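Local structure of pyruvate kinase (Pseudomonas aeruginosa, 6QXL) at the interface of chains A and B and the interface of chains A and C. The protein catalyses the last step of glycolysis, transfer of the phosphoryl group of phosphoenolpyruvate to ADP to give pyruvate and ATP, as a homotetramer under allosteric control. Numbering follows the deposited sequence. Chains: chain A/B/C, Pyruvate kinase.

Contact 1: the interface of chains A and B. Residues chain A 363, 366, 471-473; chain B 370, 473, 475.
B:Met473 sends its CG away from its backbone N (chi1 -179°), keeps the chain extended through chi2 and bends only at chi3, 80°, which turns the methyl group CE toward helix 359-373 of chain A. There CE lies 3.7 Å from A:Ala366 CB and also touches A:Ile363 CD1. The isoleucine reaches it because CG1 stands beside the backbone N, opposite the carbonyl carbon (chi1 -62°), and drops CD1 toward the partner; the side chains of A:Ile363 and B:Val475 slide past each other in opposite directions, CD1 meeting CG2 at 3.9 Å. The hydroxyl OG1 of B:Thr370, on the partner helix, sits against A:Ala366 CB from another side.

Beneath this apolar layer the last strands of the two subunits, 470-477 in chain A and 472-477 in chain B, pair antiparallel across the two-fold axis. A:Met473 and B:Met473 face each other at the bridge, and each N gives a hydrogen bond to the other's O at 2.9 Å, with the donor nearly in line with the carbonyl. Farther along, B:Val475 N bonds to A:Asn471 O at 3.0 Å in the carbonyl plane, so the two sheets continue through the dimer. The amide of A:Asn471 is steadied by the hydroxyl OG1 of A:Thr472, which bonds to OD1 from above the amide plane. On its other branch, A:Asn471 ND2 meets a water at 2.8 Å, and that water lies 2.9 Å from B:Val475 O.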
loop_
_atom_site.group_PDB
_atom_site.type_symbol
_atom_site.label_atom_id
_atom_site.label_comp_id
_atom_site.label_asym_id
_atom_site.label_seq_id
_atom_site.Cartn_x
_atom_site.Cartn_y
_atom_site.Cartn_z
ATOM N N ILE A 363 6.743 1.232 24.863
ATOM C CA ILE A 363 8.099 1.754 24.838
ATOM C C ILE A 363 8.982 0.893 23.951
ATOM O O ILE A 363 9.847 1.412 23.233
ATOM C CB ILE A 363 8.717 1.824 26.261
ATOM C CG1 ILE A 363 7.917 2.763 27.171
ATOM C CG2 ILE A 363 10.167 2.287 26.201
ATOM C CD1 ILE A 363 8.132 4.236 26.857
ATOM N N ALA A 366 8.014 1.757 20.412
ATOM C CA ALA A 366 8.445 3.108 20.103
ATOM C C ALA A 366 9.942 3.186 19.855
ATOM O O ALA A 366 10.400 3.992 19.042
ATOM C CB ALA A 366 8.041 4.048 21.222
ATOM N N ASN A 471 9.027 2.147 31.242
ATOM C CA ASN A 471 8.182 3.269 30.859
ATOM C C ASN A 471 8.928 4.477 30.307
ATOM O O ASN A 471 8.343 5.539 30.199
ATOM C CB ASN A 471 7.329 3.680 32.052
ATOM C CG ASN A 471 8.140 4.355 33.162
ATOM O OD1 ASN A 471 9.382 4.520 33.085
ATOM N ND2 ASN A 471 7.421 4.798 34.184
ATOM N N THR A 472 10.199 4.340 29.944
ATOM C CA THR A 472 10.990 5.492 29.574
ATOM C C THR A 472 11.873 5.145 28.394
ATOM O O THR A 472 12.420 4.052 28.333
ATOM C CB THR A 472 11.886 5.937 30.767
ATOM O OG1 THR A 472 11.066 6.175 31.925
ATOM C CG2 THR A 472 12.729 7.188 30.440
ATOM N N MET A 473 12.056 6.087 27.484
ATOM C CA MET A 473 12.933 5.911 26.347
ATOM C C MET A 473 13.765 7.152 26.251
ATOM O O MET A 473 13.213 8.241 26.208
ATOM C CB MET A 473 12.113 5.747 25.051
ATOM C CG MET A 473 12.947 5.501 23.795
ATOM S SD MET A 473 12.009 5.533 22.257
ATOM C CE MET A 473 12.259 7.249 21.802
ATOM N N THR B 370 3.549 6.674 19.398
ATOM C CA THR B 370 3.066 5.992 20.584
ATOM C C THR B 370 1.628 6.374 20.908
ATOM O O THR B 370 0.791 5.510 21.165
ATOM C CB THR B 370 3.982 6.277 21.780
ATOM O OG1 THR B 370 5.306 5.850 21.453
ATOM C CG2 THR B 370 3.508 5.534 23.008
ATOM N N MET B 473 11.233 10.368 26.574
ATOM C CA MET B 473 9.799 10.165 26.444
ATOM C C MET B 473 9.419 9.218 27.553
ATOM O O MET B 473 10.007 8.152 27.665
ATOM C CB MET B 473 9.469 9.528 25.097
ATOM C CG MET B 473 7.976 9.302 24.846
ATOM S SD MET B 473 7.530 8.352 23.377
ATOM C CE MET B 473 7.772 6.645 23.815
ATOM N N VAL B 475 5.993 7.348 29.588
ATOM C CA VAL B 475 4.573 7.041 29.558
ATOM C C VAL B 475 4.140 6.794 31.000
ATOM O O VAL B 475 4.611 5.858 31.641
ATOM C CB VAL B 475 4.313 5.811 28.658
ATOM C CG1 VAL B 475 2.849 5.381 28.692
ATOM C CG2 VAL B 475 4.745 6.118 27.227
HETATM O O HOH W 1 4.671 4.127 33.996
#

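Contact 2: the interface of chains A and C. Residues chain A 130-131, 150; chain C 292-293.
C:Met293 reaches from the loop of chain C toward A:Gly130 and A:Ile150. From CB the chain sets out with CG between the backbone N and the carbonyl carbon (chi1 47°), and these first two carbons serve as the stalk that carries the thioether across to chain A. The sulfur SD arrives beside the carbonyl of A:Gly130 and also lies 4.1 Å from A:Arg131 CA, so it sits against the backbone of this turn. A bend at chi3, 59°, then turns the methyl group CE toward A:Ile150 while it stays 3.5 Å from A:Gly130 O. This tip meets both ends of the branched side chain, CD1 at 3.6 Å and CG2 at 3.7 Å, and the two side chains cross obliquely. A:Ile150 CG2 is shared: C:Pro292 brings its ring carbon CG to within 4.0 Å of it. The methionine thus fits between a glycine-containing turn and the one-residue strand at A:Ile150, the sulfur against the carbonyl and the methyl in apolar contact. The patch sets the B domain of chain A, the lid inserted into the barrel domain, against a barrel-domain loop of chain C, and with its two-fold twin presumably helps hold the homotetramer together.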
loop_
_atom_site.group_PDB
_atom_site.type_symbol
_atom_site.label_atom_id
_atom_site.label_comp_id
_atom_site.label_asym_id
_atom_site.label_seq_id
_atom_site.Cartn_x
_atom_site.Cartn_y
_atom_site.Cartn_z
ATOM N N GLY A 130 9.377 -41.418 8.737
ATOM C CA GLY A 130 8.952 -41.557 7.356
ATOM C C GLY A 130 9.792 -42.423 6.449
ATOM O O GLY A 130 9.416 -42.631 5.304
ATOM N N ARG A 131 10.909 -42.950 6.944
ATOM C CA ARG A 131 11.839 -43.752 6.123
ATOM C C ARG A 131 11.207 -45.023 5.561
ATOM O O ARG A 131 11.497 -45.406 4.447
ATOM C CB ARG A 131 13.109 -44.084 6.929
ATOM C CG ARG A 131 14.097 -42.951 6.865
ATOM C CD ARG A 131 15.029 -42.800 8.085
ATOM N NE ARG A 131 15.840 -41.584 7.953
ATOM C CZ ARG A 131 15.915 -40.554 8.833
ATOM N NH1 ARG A 131 15.167 -40.540 9.956
ATOM N NH2 ARG A 131 16.660 -39.511 8.500
ATOM N N ILE A 150 7.057 -48.628 1.176
ATOM C CA ILE A 150 8.412 -48.150 0.986
ATOM C C ILE A 150 9.299 -48.885 1.974
ATOM O O ILE A 150 9.093 -48.808 3.185
ATOM C CB ILE A 150 8.506 -46.627 1.201
ATOM C CG1 ILE A 150 7.808 -45.902 0.029
ATOM C CG2 ILE A 150 9.962 -46.170 1.336
ATOM C CD1 ILE A 150 7.272 -44.528 0.372
ATOM N N PRO C 292 14.324 -42.779 -1.637
ATOM C CA PRO C 292 13.072 -42.626 -2.347
ATOM C C PRO C 292 12.162 -41.487 -1.842
ATOM O O PRO C 292 11.062 -41.325 -2.365
ATOM C CB PRO C 292 12.379 -43.966 -2.086
ATOM C CG PRO C 292 12.832 -44.322 -0.701
ATOM C CD PRO C 292 14.265 -43.910 -0.682
ATOM N N MET C 293 12.616 -40.704 -0.870
ATOM C CA MET C 293 11.888 -39.527 -0.413
ATOM C C MET C 293 12.834 -38.371 -0.169
ATOM O O MET C 293 13.978 -38.574 0.212
ATOM C CB MET C 293 11.116 -39.812 0.875
ATOM C CG MET C 293 11.885 -40.524 1.975
ATOM S SD MET C 293 10.695 -41.428 2.994
ATOM C CE MET C 293 9.867 -42.558 1.868
#

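Contact 3: the interface of chains A and B. Residues chain A 350, 352, 356, 365-366, 369; chain B 366, 369-370.
Helix 359-373 of each subunit packs against its mate across the two-fold axis, and the rings of A:Tyr369 and B:Tyr369 are the centre of the contact. They stack in parallel but displaced, their planes only 2° apart and their centroids 4.6 Å from each other, with the side chains sliding past in opposite directions. In both, CG stands opposite the backbone N (chi1 171°), which projects the ring off its helix and into the neighbouring subunit. The side chain of A:Phe356 crosses that of B:Tyr369 at about a right angle and puts its CZ 4.0 Å from the tyrosine CZ; A:Leu365 CD1 rests over the centre of the phenylalanine ring and backs it from within chain A. A:Leu352 CD1 touches the tyrosine at CE1.

The phenol is also fixed by polar groups. B:Tyr369 OH donates to the backbone O of A:His350 at 2.6 Å; the acceptor lies at the edge of the tyrosine ring, in its plane, while the hydroxyl is tilted 28° from the carbonyl plane. A water 2.8 Å from the same OH also contacts A:Leu365 O and A:His350 ND1, reaching the imidazole in its plane. Within chain B, B:Thr370 OG1 bonds back to B:Ala366 O at 2.8 Å. The site lies where the middle of helix 359-373 in chain A and the loop before it (A:His350, A:Leu352, A:Phe356) receive the same helix of chain B.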
loop_
_atom_site.group_PDB
_atom_site.type_symbol
_atom_site.label_atom_id
_atom_site.label_comp_id
_atom_site.label_asym_id
_atom_site.label_seq_id
_atom_site.Cartn_x
_atom_site.Cartn_y
_atom_site.Cartn_z
ATOM N N HIS A 350 5.950 -1.617 11.406
ATOM C CA HIS A 350 5.831 -1.095 12.765
ATOM C C HIS A 350 4.445 -1.182 13.389
ATOM O O HIS A 350 4.060 -0.348 14.212
ATOM C CB HIS A 350 6.429 0.310 12.920
ATOM C CG HIS A 350 7.899 0.366 12.647
ATOM N ND1 HIS A 350 8.888 0.039 13.563
ATOM C CD2 HIS A 350 8.536 0.647 11.495
ATOM C CE1 HIS A 350 10.048 0.139 12.983
ATOM N NE2 HIS A 350 9.896 0.527 11.733
ATOM N N LEU A 352 1.593 -0.487 12.262
ATOM C CA LEU A 352 0.728 0.661 11.977
ATOM C C LEU A 352 -0.734 0.262 11.926
ATOM O O LEU A 352 -1.085 -0.802 11.399
ATOM C CB LEU A 352 1.102 1.360 10.668
ATOM C CG LEU A 352 1.774 2.726 10.793
ATOM C CD1 LEU A 352 3.066 2.727 11.596
ATOM C CD2 LEU A 352 2.083 3.229 9.388
ATOM N N PHE A 356 -2.193 -1.084 20.863
ATOM C CA PHE A 356 -1.283 -1.609 21.878
ATOM C C PHE A 356 -2.034 -1.812 23.192
ATOM O O PHE A 356 -3.036 -1.139 23.474
ATOM C CB PHE A 356 -0.078 -0.685 22.084
ATOM C CG PHE A 356 0.706 -0.398 20.827
ATOM C CD1 PHE A 356 0.469 -1.127 19.611
ATOM C CD2 PHE A 356 1.713 0.579 20.846
ATOM C CE1 PHE A 356 1.212 -0.855 18.466
ATOM C CE2 PHE A 356 2.447 0.838 19.681
ATOM C CZ PHE A 356 2.214 0.118 18.503
ATOM N N LEU A 365 7.986 -0.894 21.303
ATOM C CA LEU A 365 7.624 -0.587 19.920
ATOM C C LEU A 365 8.120 0.785 19.503
ATOM O O LEU A 365 8.636 0.950 18.396
ATOM C CB LEU A 365 6.133 -0.717 19.711
ATOM C CG LEU A 365 5.672 -2.165 19.929
ATOM C CD1 LEU A 365 4.185 -2.333 19.841
ATOM C CD2 LEU A 365 6.362 -3.123 18.946
ATOM N N ALA A 366 8.014 1.757 20.412
ATOM C CA ALA A 366 8.445 3.108 20.103
ATOM C C ALA A 366 9.942 3.186 19.855
ATOM O O ALA A 366 10.400 3.992 19.042
ATOM C CB ALA A 366 8.041 4.048 21.222
ATOM N N TYR A 369 10.633 1.680 16.326
ATOM C CA TYR A 369 10.293 2.756 15.396
ATOM C C TYR A 369 11.389 3.809 15.338
ATOM O O TYR A 369 11.854 4.173 14.263
ATOM C CB TYR A 369 8.982 3.397 15.787
ATOM C CG TYR A 369 8.629 4.653 15.029
ATOM C CD1 TYR A 369 8.040 4.581 13.765
ATOM C CD2 TYR A 369 8.854 5.910 15.589
ATOM C CE1 TYR A 369 7.688 5.733 13.091
ATOM C CE2 TYR A 369 8.460 7.059 14.919
ATOM C CZ TYR A 369 7.875 6.965 13.680
ATOM O OH TYR A 369 7.497 8.110 13.030
ATOM N N ALA B 366 8.385 9.906 17.831
ATOM C CA ALA B 366 8.152 8.693 18.589
ATOM C C ALA B 366 6.938 8.816 19.503
ATOM O O ALA B 366 6.226 7.830 19.734
ATOM C CB ALA B 366 9.382 8.327 19.394
ATOM N N TYR B 369 3.748 8.591 17.268
ATOM C CA TYR B 369 3.574 7.164 17.024
ATOM C C TYR B 369 2.969 6.457 18.234
ATOM O O TYR B 369 1.983 5.739 18.115
ATOM C CB TYR B 369 4.894 6.523 16.651
ATOM C CG TYR B 369 4.868 5.013 16.575
ATOM C CD1 TYR B 369 4.407 4.356 15.437
ATOM C CD2 TYR B 369 5.344 4.239 17.641
ATOM C CE1 TYR B 369 4.427 2.982 15.361
ATOM C CE2 TYR B 369 5.356 2.864 17.567
ATOM C CZ TYR B 369 4.909 2.235 16.428
ATOM O OH TYR B 369 4.940 0.866 16.367
ATOM N N THR B 370 3.549 6.674 19.398
ATOM C CA THR B 370 3.066 5.992 20.584
ATOM C C THR B 370 1.628 6.374 20.908
ATOM O O THR B 370 0.791 5.510 21.165
ATOM C CB THR B 370 3.982 6.277 21.780
ATOM O OG1 THR B 370 5.306 5.850 21.453
ATOM C CG2 THR B 370 3.508 5.534 23.008
HETATM O O HOH W 2 7.497 -0.361 16.121
#

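Contacts 1 and 3 belong to the interface of chains A and B: their C-alpha centres are about 9 Å apart, and they share A:Ala366 and B:Thr370 on helix 359-373. Neighbouring faces of that helix meet the partner's final strand and its tyrosine, with A:Ala366 at the border, so sheet and helix pairing probably act together. Contact 2 lies about 54 Å from contact 1 and about 49 Å from contact 3, centre to centre, and shares no residue with them. It ties chain A to chain C. Each subunit therefore holds two different partners through separate surfaces, as a tetramer built on two kinds of two-fold interface requires.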